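Local coordinates for Abbfa_003403 (Acinetobacter baumannii, PDB 4ZXH), which probably activates an amino acid as its adenylate and assembles a peptide as a four-domain nonribosomal peptide synthetase with condensation, adenylation, carrier and thioesterase domains, at residues Asp532-Met537 and Pro579-Thr584; Val559-Asn564 and Asn572-Ala577. All coordinates share one frame; numbering follows the deposited sequence.

Interaction 1: Asp532-Met537 and Pro579-Thr584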
ATOM      1  N   ASP A 532      -9.724  36.102  41.894  1.00 33.71           N
ATOM      2  CA  ASP A 532      -8.272  36.069  41.875  1.00 32.12           C
ATOM      3  C   ASP A 532      -7.798  34.772  41.231  1.00 40.16           C
ATOM      4  O   ASP A 532      -8.539  33.771  41.160  1.00 32.93           O
ATOM      5  CB  ASP A 532      -7.695  36.230  43.284  1.00 34.21           C
ATOM      6  CG  ASP A 532      -7.794  37.681  43.809  1.00 43.57           C
ATOM      7  OD1 ASP A 532      -8.165  38.593  43.025  1.00 49.94           O
ATOM      8  OD2 ASP A 532      -7.491  37.908  45.007  1.00 36.61           O
ATOM      9  N   ARG A 533      -6.573  34.807  40.723  1.00 44.68           N
ATOM     10  CA  ARG A 533      -5.971  33.634  40.120  1.00 34.09           C
ATOM     11  C   ARG A 533      -4.928  33.102  41.065  1.00 31.86           C
ATOM     12  O   ARG A 533      -4.043  33.846  41.480  1.00 43.38           O
ATOM     13  CB  ARG A 533      -5.368  33.972  38.770  1.00 28.56           C
ATOM     14  CG  ARG A 533      -6.411  34.256  37.717  1.00 29.43           C
ATOM     15  CD  ARG A 533      -5.777  34.817  36.455  1.00 34.42           C
ATOM     16  NE  ARG A 533      -4.837  35.890  36.777  1.00 40.10           N
ATOM     17  CZ  ARG A 533      -5.197  37.135  37.061  1.00 41.20           C
ATOM     18  NH1 ARG A 533      -6.487  37.459  37.066  1.00 40.97           N
ATOM     19  NH2 ARG A 533      -4.271  38.051  37.344  1.00 34.57           N
ATOM     20  N   VAL A 534      -5.051  31.826  41.423  1.00 28.31           N
ATOM     21  CA  VAL A 534      -4.168  31.205  42.409  1.00 26.96           C
ATOM     22  C   VAL A 534      -3.326  30.105  41.785  1.00 29.58           C
ATOM     23  O   VAL A 534      -3.860  29.092  41.311  1.00 30.22           O
ATOM     24  CB  VAL A 534      -4.966  30.626  43.576  1.00 22.54           C
ATOM     25  CG1 VAL A 534      -4.088  29.750  44.455  1.00 22.87           C
ATOM     26  CG2 VAL A 534      -5.599  31.752  44.366  1.00 23.07           C
ATOM     27  N   GLY A 535      -2.012  30.319  41.771  1.00 27.97           N
ATOM     28  CA  GLY A 535      -1.079  29.303  41.315  1.00 27.41           C
ATOM     29  C   GLY A 535      -1.155  28.086  42.216  1.00 29.65           C
ATOM     30  O   GLY A 535      -1.240  28.205  43.438  1.00 40.11           O
ATOM     31  N   LEU A 536      -1.141  26.907  41.616  1.00 29.48           N
ATOM     32  CA  LEU A 536      -1.227  25.678  42.386  1.00 30.16           C
ATOM     33  C   LEU A 536      -0.062  24.754  42.065  1.00 36.09           C
ATOM     34  O   LEU A 536      -0.006  24.173  40.977  1.00 36.19           O
ATOM     35  CB  LEU A 536      -2.545  24.974  42.110  1.00 26.13           C
ATOM     36  CG  LEU A 536      -2.799  23.736  42.957  1.00 28.47           C
ATOM     37  CD1 LEU A 536      -2.681  24.074  44.437  1.00 26.49           C
ATOM     38  CD2 LEU A 536      -4.189  23.195  42.619  1.00 25.35           C
ATOM     39  N   MET A 537       0.864  24.626  43.014  1.00 35.69           N
ATOM     40  CA  MET A 537       2.068  23.824  42.821  1.00 32.18           C
ATOM     41  C   MET A 537       2.159  22.742  43.897  1.00 38.79           C
ATOM     42  O   MET A 537       2.825  22.940  44.919  1.00 42.90           O
ATOM     43  CB  MET A 537       3.312  24.720  42.846  1.00 25.71           C
ATOM     44  CG  MET A 537       4.572  24.078  42.300  1.00 36.34           C
ATOM     45  SD  MET A 537       6.064  25.089  42.484  1.00 34.84           S
ATOM     46  CE  MET A 537       5.775  26.392  41.302  1.00 56.32           C
ATOM     47  N   PRO A 579      -0.538  35.541  38.632  1.00 35.70           N
ATOM     48  CA  PRO A 579      -1.347  35.063  39.761  1.00 29.68           C
ATOM     49  C   PRO A 579      -1.139  35.857  41.048  1.00 28.31           C
ATOM     50  O   PRO A 579      -0.055  36.405  41.297  1.00 30.03           O
ATOM     51  CB  PRO A 579      -0.877  33.616  39.940  1.00 26.46           C
ATOM     52  CG  PRO A 579       0.535  33.620  39.451  1.00 33.24           C
ATOM     53  CD  PRO A 579       0.664  34.712  38.421  1.00 36.04           C
ATOM     54  N   LYS A 580      -2.189  35.912  41.859  1.00 31.07           N
ATOM     55  CA  LYS A 580      -2.160  36.641  43.123  1.00 35.16           C
ATOM     56  C   LYS A 580      -1.176  36.002  44.077  1.00 34.90           C
ATOM     57  O   LYS A 580      -0.470  36.688  44.800  1.00 33.29           O
ATOM     58  CB  LYS A 580      -3.548  36.661  43.760  1.00 29.99           C
ATOM     59  CG  LYS A 580      -3.645  37.437  45.054  1.00 26.88           C
ATOM     60  CD  LYS A 580      -3.519  38.919  44.793  1.00 34.50           C
ATOM     61  CE  LYS A 580      -4.236  39.763  45.852  1.00 37.07           C
ATOM     62  NZ  LYS A 580      -5.698  39.903  45.552  1.00 48.47           N
ATOM     63  N   VAL A 581      -1.160  34.673  44.072  1.00 31.51           N
ATOM     64  CA  VAL A 581      -0.386  33.892  45.019  1.00 28.59           C
ATOM     65  C   VAL A 581      -0.099  32.539  44.386  1.00 33.19           C
ATOM     66  O   VAL A 581      -0.779  32.145  43.437  1.00 39.86           O
ATOM     67  CB  VAL A 581      -1.143  33.719  46.371  1.00 32.35           C
ATOM     68  CG1 VAL A 581      -2.182  32.616  46.277  1.00 37.06           C
ATOM     69  CG2 VAL A 581      -0.184  33.413  47.491  1.00 40.34           C
ATOM     70  N   ILE A 582       0.918  31.842  44.886  1.00 38.30           N
ATOM     71  CA  ILE A 582       1.175  30.447  44.497  1.00 34.84           C
ATOM     72  C   ILE A 582       0.981  29.559  45.722  1.00 34.63           C
ATOM     73  O   ILE A 582       1.699  29.709  46.718  1.00 33.15           O
ATOM     74  CB  ILE A 582       2.606  30.250  43.940  1.00 33.70           C
ATOM     75  CG1 ILE A 582       2.781  30.977  42.600  1.00 31.61           C
ATOM     76  CG2 ILE A 582       2.932  28.773  43.806  1.00 29.59           C
ATOM     77  CD1 ILE A 582       4.233  31.124  42.186  1.00 27.61           C
ATOM     78  N   LEU A 583      -0.017  28.677  45.671  1.00 29.78           N
ATOM     79  CA  LEU A 583      -0.303  27.793  46.799  1.00 31.49           C
ATOM     80  C   LEU A 583       0.476  26.517  46.573  1.00 39.91           C
ATOM     81  O   LEU A 583       0.244  25.807  45.601  1.00 43.34           O
ATOM     82  CB  LEU A 583      -1.809  27.513  46.933  1.00 26.99           C
ATOM     83  CG  LEU A 583      -2.307  26.580  48.052  1.00 35.33           C
ATOM     84  CD1 LEU A 583      -2.218  27.184  49.454  1.00 26.13           C
ATOM     85  CD2 LEU A 583      -3.725  26.107  47.752  1.00 33.62           C
ATOM     86  N   THR A 584       1.418  26.245  47.464  1.00 40.17           N
ATOM     87  CA  THR A 584       2.350  25.137  47.291  1.00 38.24           C
ATOM     88  C   THR A 584       2.521  24.401  48.620  1.00 38.75           C
ATOM     89  O   THR A 584       1.806  24.680  49.571  1.00 40.37           O
ATOM     90  CB  THR A 584       3.696  25.652  46.781  1.00 40.76           C
ATOM     91  OG1 THR A 584       4.635  24.576  46.706  1.00 48.33           O
ATOM     92  CG2 THR A 584       4.230  26.733  47.715  1.00 32.87           C
TER
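Strands 533-537 and 581-584 run parallel, their axes approaching to 4.4 Å at 31°, and are joined mainly through the backbone. Lys580 N donates to Arg533 O, nearly along the C=O axis, just as the 579-584 segment enters the pairing. Gly535 then uses both its polar backbone atoms: its N reaches Val581 O at 2.8 Å, while its O accepts from Leu583 N. Gly535 has no side chain, and here the strands draw together, with 4.1 Å between the CA atoms of Gly535 and Ile582. Met537 N closes on Leu583 O at 2.9 Å, the straightest of these bonds (171°). One residue on, the Thr584 hydroxyl, OG1 anti to the backbone N, donates to Met537 O at 3.0 Å in the carbonyl plane, so a side chain continues the pairing.

Val534, Leu536, Val581 and Leu583 share one face. Val534 and Val581 lie side by side, CG1 to CG1 at 3.9 Å, and Val534 CG1 also rests on Leu583 CB. Leu536 and Leu583 point the same way, both with CG anti to the backbone N, and Leu536 CD1 meets Leu583 CD2 at 4.0 Å. Met537 and Ile582 occupy the other face. At the start of the pair Lys580, bent at chi2 and chi4, crosses Asp532 obliquely to form a salt bridge, Lys580 NZ to Asp532 OD2 at 2.7 Å, approaching from above the carboxylate plane; Asp532 OD2 also accepts from Thr529 N.

Helix 543-553 covers the valine-leucine face through Ala547, Ile548 and Ile551. The edge of strand 533-537 turned away from 581-584 pairs with strand 557-560, so 533-537 is an inner strand of this parallel sheet in the adenylation domain, while strand 598-600 flanks 581-584.

Interaction 2: Val559-Asn564 and Asn572-Ala577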
ATOM      1  N   VAL A 559      -4.433  28.133  38.710  1.00 32.63           N
ATOM      2  CA  VAL A 559      -3.549  27.942  37.575  1.00 30.07           C
ATOM      3  C   VAL A 559      -2.570  26.812  37.882  1.00 34.56           C
ATOM      4  O   VAL A 559      -1.704  26.960  38.744  1.00 33.35           O
ATOM      5  CB  VAL A 559      -2.786  29.218  37.277  1.00 22.68           C
ATOM      6  CG1 VAL A 559      -1.941  29.054  36.026  1.00 21.58           C
ATOM      7  CG2 VAL A 559      -3.764  30.373  37.149  1.00 22.75           C
ATOM      8  N   PRO A 560      -2.719  25.666  37.199  1.00 34.50           N
ATOM      9  CA  PRO A 560      -1.876  24.501  37.497  1.00 32.96           C
ATOM     10  C   PRO A 560      -0.393  24.726  37.213  1.00 35.10           C
ATOM     11  O   PRO A 560      -0.008  24.965  36.070  1.00 44.62           O
ATOM     12  CB  PRO A 560      -2.437  23.419  36.569  1.00 27.76           C
ATOM     13  CG  PRO A 560      -3.822  23.841  36.292  1.00 27.42           C
ATOM     14  CD  PRO A 560      -3.771  25.341  36.225  1.00 27.90           C
ATOM     15  N   LEU A 561       0.428  24.645  38.254  1.00 33.55           N
ATOM     16  CA  LEU A 561       1.876  24.639  38.090  1.00 32.71           C
ATOM     17  C   LEU A 561       2.438  23.311  38.591  1.00 38.02           C
ATOM     18  O   LEU A 561       2.855  23.191  39.741  1.00 42.31           O
ATOM     19  CB  LEU A 561       2.505  25.813  38.832  1.00 29.34           C
ATOM     20  CG  LEU A 561       1.961  27.169  38.392  1.00 27.61           C
ATOM     21  CD1 LEU A 561       2.107  28.178  39.485  1.00 24.06           C
ATOM     22  CD2 LEU A 561       2.673  27.628  37.139  1.00 31.15           C
ATOM     23  N   ASP A 562       2.401  22.300  37.732  1.00 36.12           N
ATOM     24  CA  ASP A 562       2.893  20.981  38.097  1.00 37.50           C
ATOM     25  C   ASP A 562       4.389  21.085  38.341  1.00 38.72           C
ATOM     26  O   ASP A 562       5.134  21.474  37.439  1.00 43.28           O
ATOM     27  CB  ASP A 562       2.572  19.971  36.992  1.00 38.48           C
ATOM     28  CG  ASP A 562       2.860  18.533  37.394  1.00 44.89           C
ATOM     29  OD1 ASP A 562       3.730  18.286  38.264  1.00 48.66           O
ATOM     30  OD2 ASP A 562       2.208  17.637  36.822  1.00 43.04           O
ATOM     31  N   PRO A 563       4.833  20.746  39.566  1.00 36.28           N
ATOM     32  CA  PRO A 563       6.230  20.943  39.993  1.00 34.51           C
ATOM     33  C   PRO A 563       7.234  20.009  39.317  1.00 45.11           C
ATOM     34  O   PRO A 563       8.443  20.222  39.466  1.00 54.25           O
ATOM     35  CB  PRO A 563       6.181  20.667  41.498  1.00 29.82           C
ATOM     36  CG  PRO A 563       5.004  19.783  41.687  1.00 30.60           C
ATOM     37  CD  PRO A 563       3.990  20.239  40.660  1.00 31.44           C
ATOM     38  N   ASN A 564       6.761  19.001  38.587  1.00 42.20           N
ATOM     39  CA  ASN A 564       7.677  18.131  37.850  1.00 44.25           C
ATOM     40  C   ASN A 564       8.000  18.672  36.471  1.00 41.45           C
ATOM     41  O   ASN A 564       8.976  18.242  35.849  1.00 48.53           O
ATOM     42  CB  ASN A 564       7.114  16.715  37.766  1.00 49.62           C
ATOM     43  CG  ASN A 564       6.788  16.147  39.134  1.00 66.31           C
ATOM     44  OD1 ASN A 564       5.634  15.848  39.439  1.00 76.58           O
ATOM     45  ND2 ASN A 564       7.814  15.962  39.957  1.00 73.49           N
ATOM     46  N   ASN A 572       7.204  30.814  32.477  1.00 38.81           N
ATOM     47  CA  ASN A 572       6.377  31.381  31.405  1.00 40.25           C
ATOM     48  C   ASN A 572       4.885  31.436  31.766  1.00 40.32           C
ATOM     49  O   ASN A 572       4.187  32.397  31.415  1.00 43.19           O
ATOM     50  CB  ASN A 572       6.549  30.591  30.102  1.00 44.16           C
ATOM     51  CG  ASN A 572       7.883  30.858  29.423  1.00 55.13           C
ATOM     52  OD1 ASN A 572       8.599  31.809  29.767  1.00 56.24           O
ATOM     53  ND2 ASN A 572       8.212  30.031  28.434  1.00 56.38           N
ATOM     54  N   ILE A 573       4.397  30.412  32.462  1.00 29.60           N
ATOM     55  CA  ILE A 573       3.024  30.419  32.930  1.00 30.91           C
ATOM     56  C   ILE A 573       2.806  31.509  33.995  1.00 36.76           C
ATOM     57  O   ILE A 573       1.828  32.267  33.924  1.00 36.87           O
ATOM     58  CB  ILE A 573       2.618  29.053  33.497  1.00 32.10           C
ATOM     59  CG1 ILE A 573       2.769  27.975  32.425  1.00 36.40           C
ATOM     60  CG2 ILE A 573       1.180  29.080  34.020  1.00 23.36           C
ATOM     61  CD1 ILE A 573       2.216  26.620  32.847  1.00 29.09           C
ATOM     62  N   ILE A 574       3.720  31.588  34.965  1.00 34.79           N
ATOM     63  CA  ILE A 574       3.612  32.576  36.037  1.00 36.30           C
ATOM     64  C   ILE A 574       3.450  33.958  35.444  1.00 37.81           C
ATOM     65  O   ILE A 574       2.569  34.705  35.847  1.00 37.22           O
ATOM     66  CB  ILE A 574       4.856  32.617  36.959  1.00 43.36           C
ATOM     67  CG1 ILE A 574       5.178  31.249  37.585  1.00 40.79           C
ATOM     68  CG2 ILE A 574       4.674  33.676  38.028  1.00 35.84           C
ATOM     69  CD1 ILE A 574       4.110  30.715  38.437  1.00 36.27           C
ATOM     70  N   GLU A 575       4.303  34.269  34.463  1.00 35.91           N
ATOM     71  CA  GLU A 575       4.404  35.604  33.892  1.00 32.52           C
ATOM     72  C   GLU A 575       3.155  36.025  33.112  1.00 42.44           C
ATOM     73  O   GLU A 575       2.729  37.185  33.172  1.00 47.68           O
ATOM     74  CB  GLU A 575       5.628  35.686  32.985  1.00 38.53           C
ATOM     75  CG  GLU A 575       5.881  37.088  32.449  1.00 59.54           C
ATOM     76  CD  GLU A 575       7.225  37.232  31.759  1.00 80.49           C
ATOM     77  OE1 GLU A 575       7.830  36.198  31.394  1.00 87.63           O
ATOM     78  OE2 GLU A 575       7.687  38.385  31.601  1.00 86.86           O
ATOM     79  N   ASP A 576       2.581  35.082  32.372  1.00 39.23           N
ATOM     80  CA  ASP A 576       1.391  35.346  31.574  1.00 41.31           C
ATOM     81  C   ASP A 576       0.136  35.410  32.456  1.00 41.84           C
ATOM     82  O   ASP A 576      -0.742  36.256  32.245  1.00 40.55           O
ATOM     83  CB  ASP A 576       1.244  34.267  30.493  1.00 40.86           C
ATOM     84  CG  ASP A 576       0.020  34.471  29.595  1.00 40.06           C
ATOM     85  OD1 ASP A 576       0.051  35.334  28.683  1.00 41.21           O
ATOM     86  OD2 ASP A 576      -0.974  33.742  29.794  1.00 36.11           O
ATOM     87  N   ALA A 577       0.067  34.522  33.449  1.00 36.33           N
ATOM     88  CA  ALA A 577      -1.134  34.376  34.269  1.00 35.00           C
ATOM     89  C   ALA A 577      -1.224  35.423  35.377  1.00 41.93           C
ATOM     90  O   ALA A 577      -2.310  35.687  35.888  1.00 44.63           O
ATOM     91  CB  ALA A 577      -1.202  32.964  34.870  1.00 26.99           C
TER
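The end of strand 557-560 and the loop after it pass the last turns of helix 567-577 in the opposite sense: Val559 lies nearest Ala577, CA to CA 7.6 Å, and Leu561 nearest Ile573. The meeting is wholly apolar and centres on Ile573 CG2. This methyl, anti to the backbone N, touches Val559 CG1 at 3.7 Å and Leu561 CD2 at 3.8 Å. Val559 and Leu561 each lie alongside Ile573, their side chains running counter to it. Val559 CG1, itself anti to the backbone N (chi1 -176°), also reaches the methyl of Ala577, one helical turn beyond Ile573.

Strand 557-560, helix 567-577 and strand 581-584 form a beta-alpha-beta crossover of the adenylation domain, and the contact seats this helix on the sheet. Ile574 joins at the side. With chi1 -56° and chi2 -61° its chain folds back, so that the Ile574 side chain crosses that of Leu561 at about a right angle, and Ile574 CD1 meets Leu561 CD1 at 3.4 Å and Leu561 CD2 at 3.6 Å. Strand 621-627 closes over the same cluster through Tyr626, which touches Val559, Ile573 and Ala577 and gives its OH to a hydrogen bond with Asp576 OD2. Past Leu561 the chain turns: Asp562 OD1 accepts from Asn564 N at 3.1 Å in an Asx turn, while Asp562 OD2 is hydrogen-bonded to Thr668 OG1.

Overall arrangement
Interactions 1 and 2, centres about 9 Å apart, both reach the same parallel sheet of the adenylation domain, and interaction 2 is nested along the chain within the loop that interaction 1 closes. From strand 533-537 the chain passes through helix 543-553 to strand 557-560, then through helix 567-577 to strand 581-584, which pairs on the far edge of 533-537. The helix of interaction 2 therefore leads straight into the second strand of interaction 1. Two hydrogen bonds tie them: Arg533 NE to Ala577 O, 2.7 Å, and Leu561 N to Leu536 O. Helices 543-553 and 567-577 thus lie against opposite faces of this sheet, so the two contacts fix successive strand-helix-strand connections within the domain.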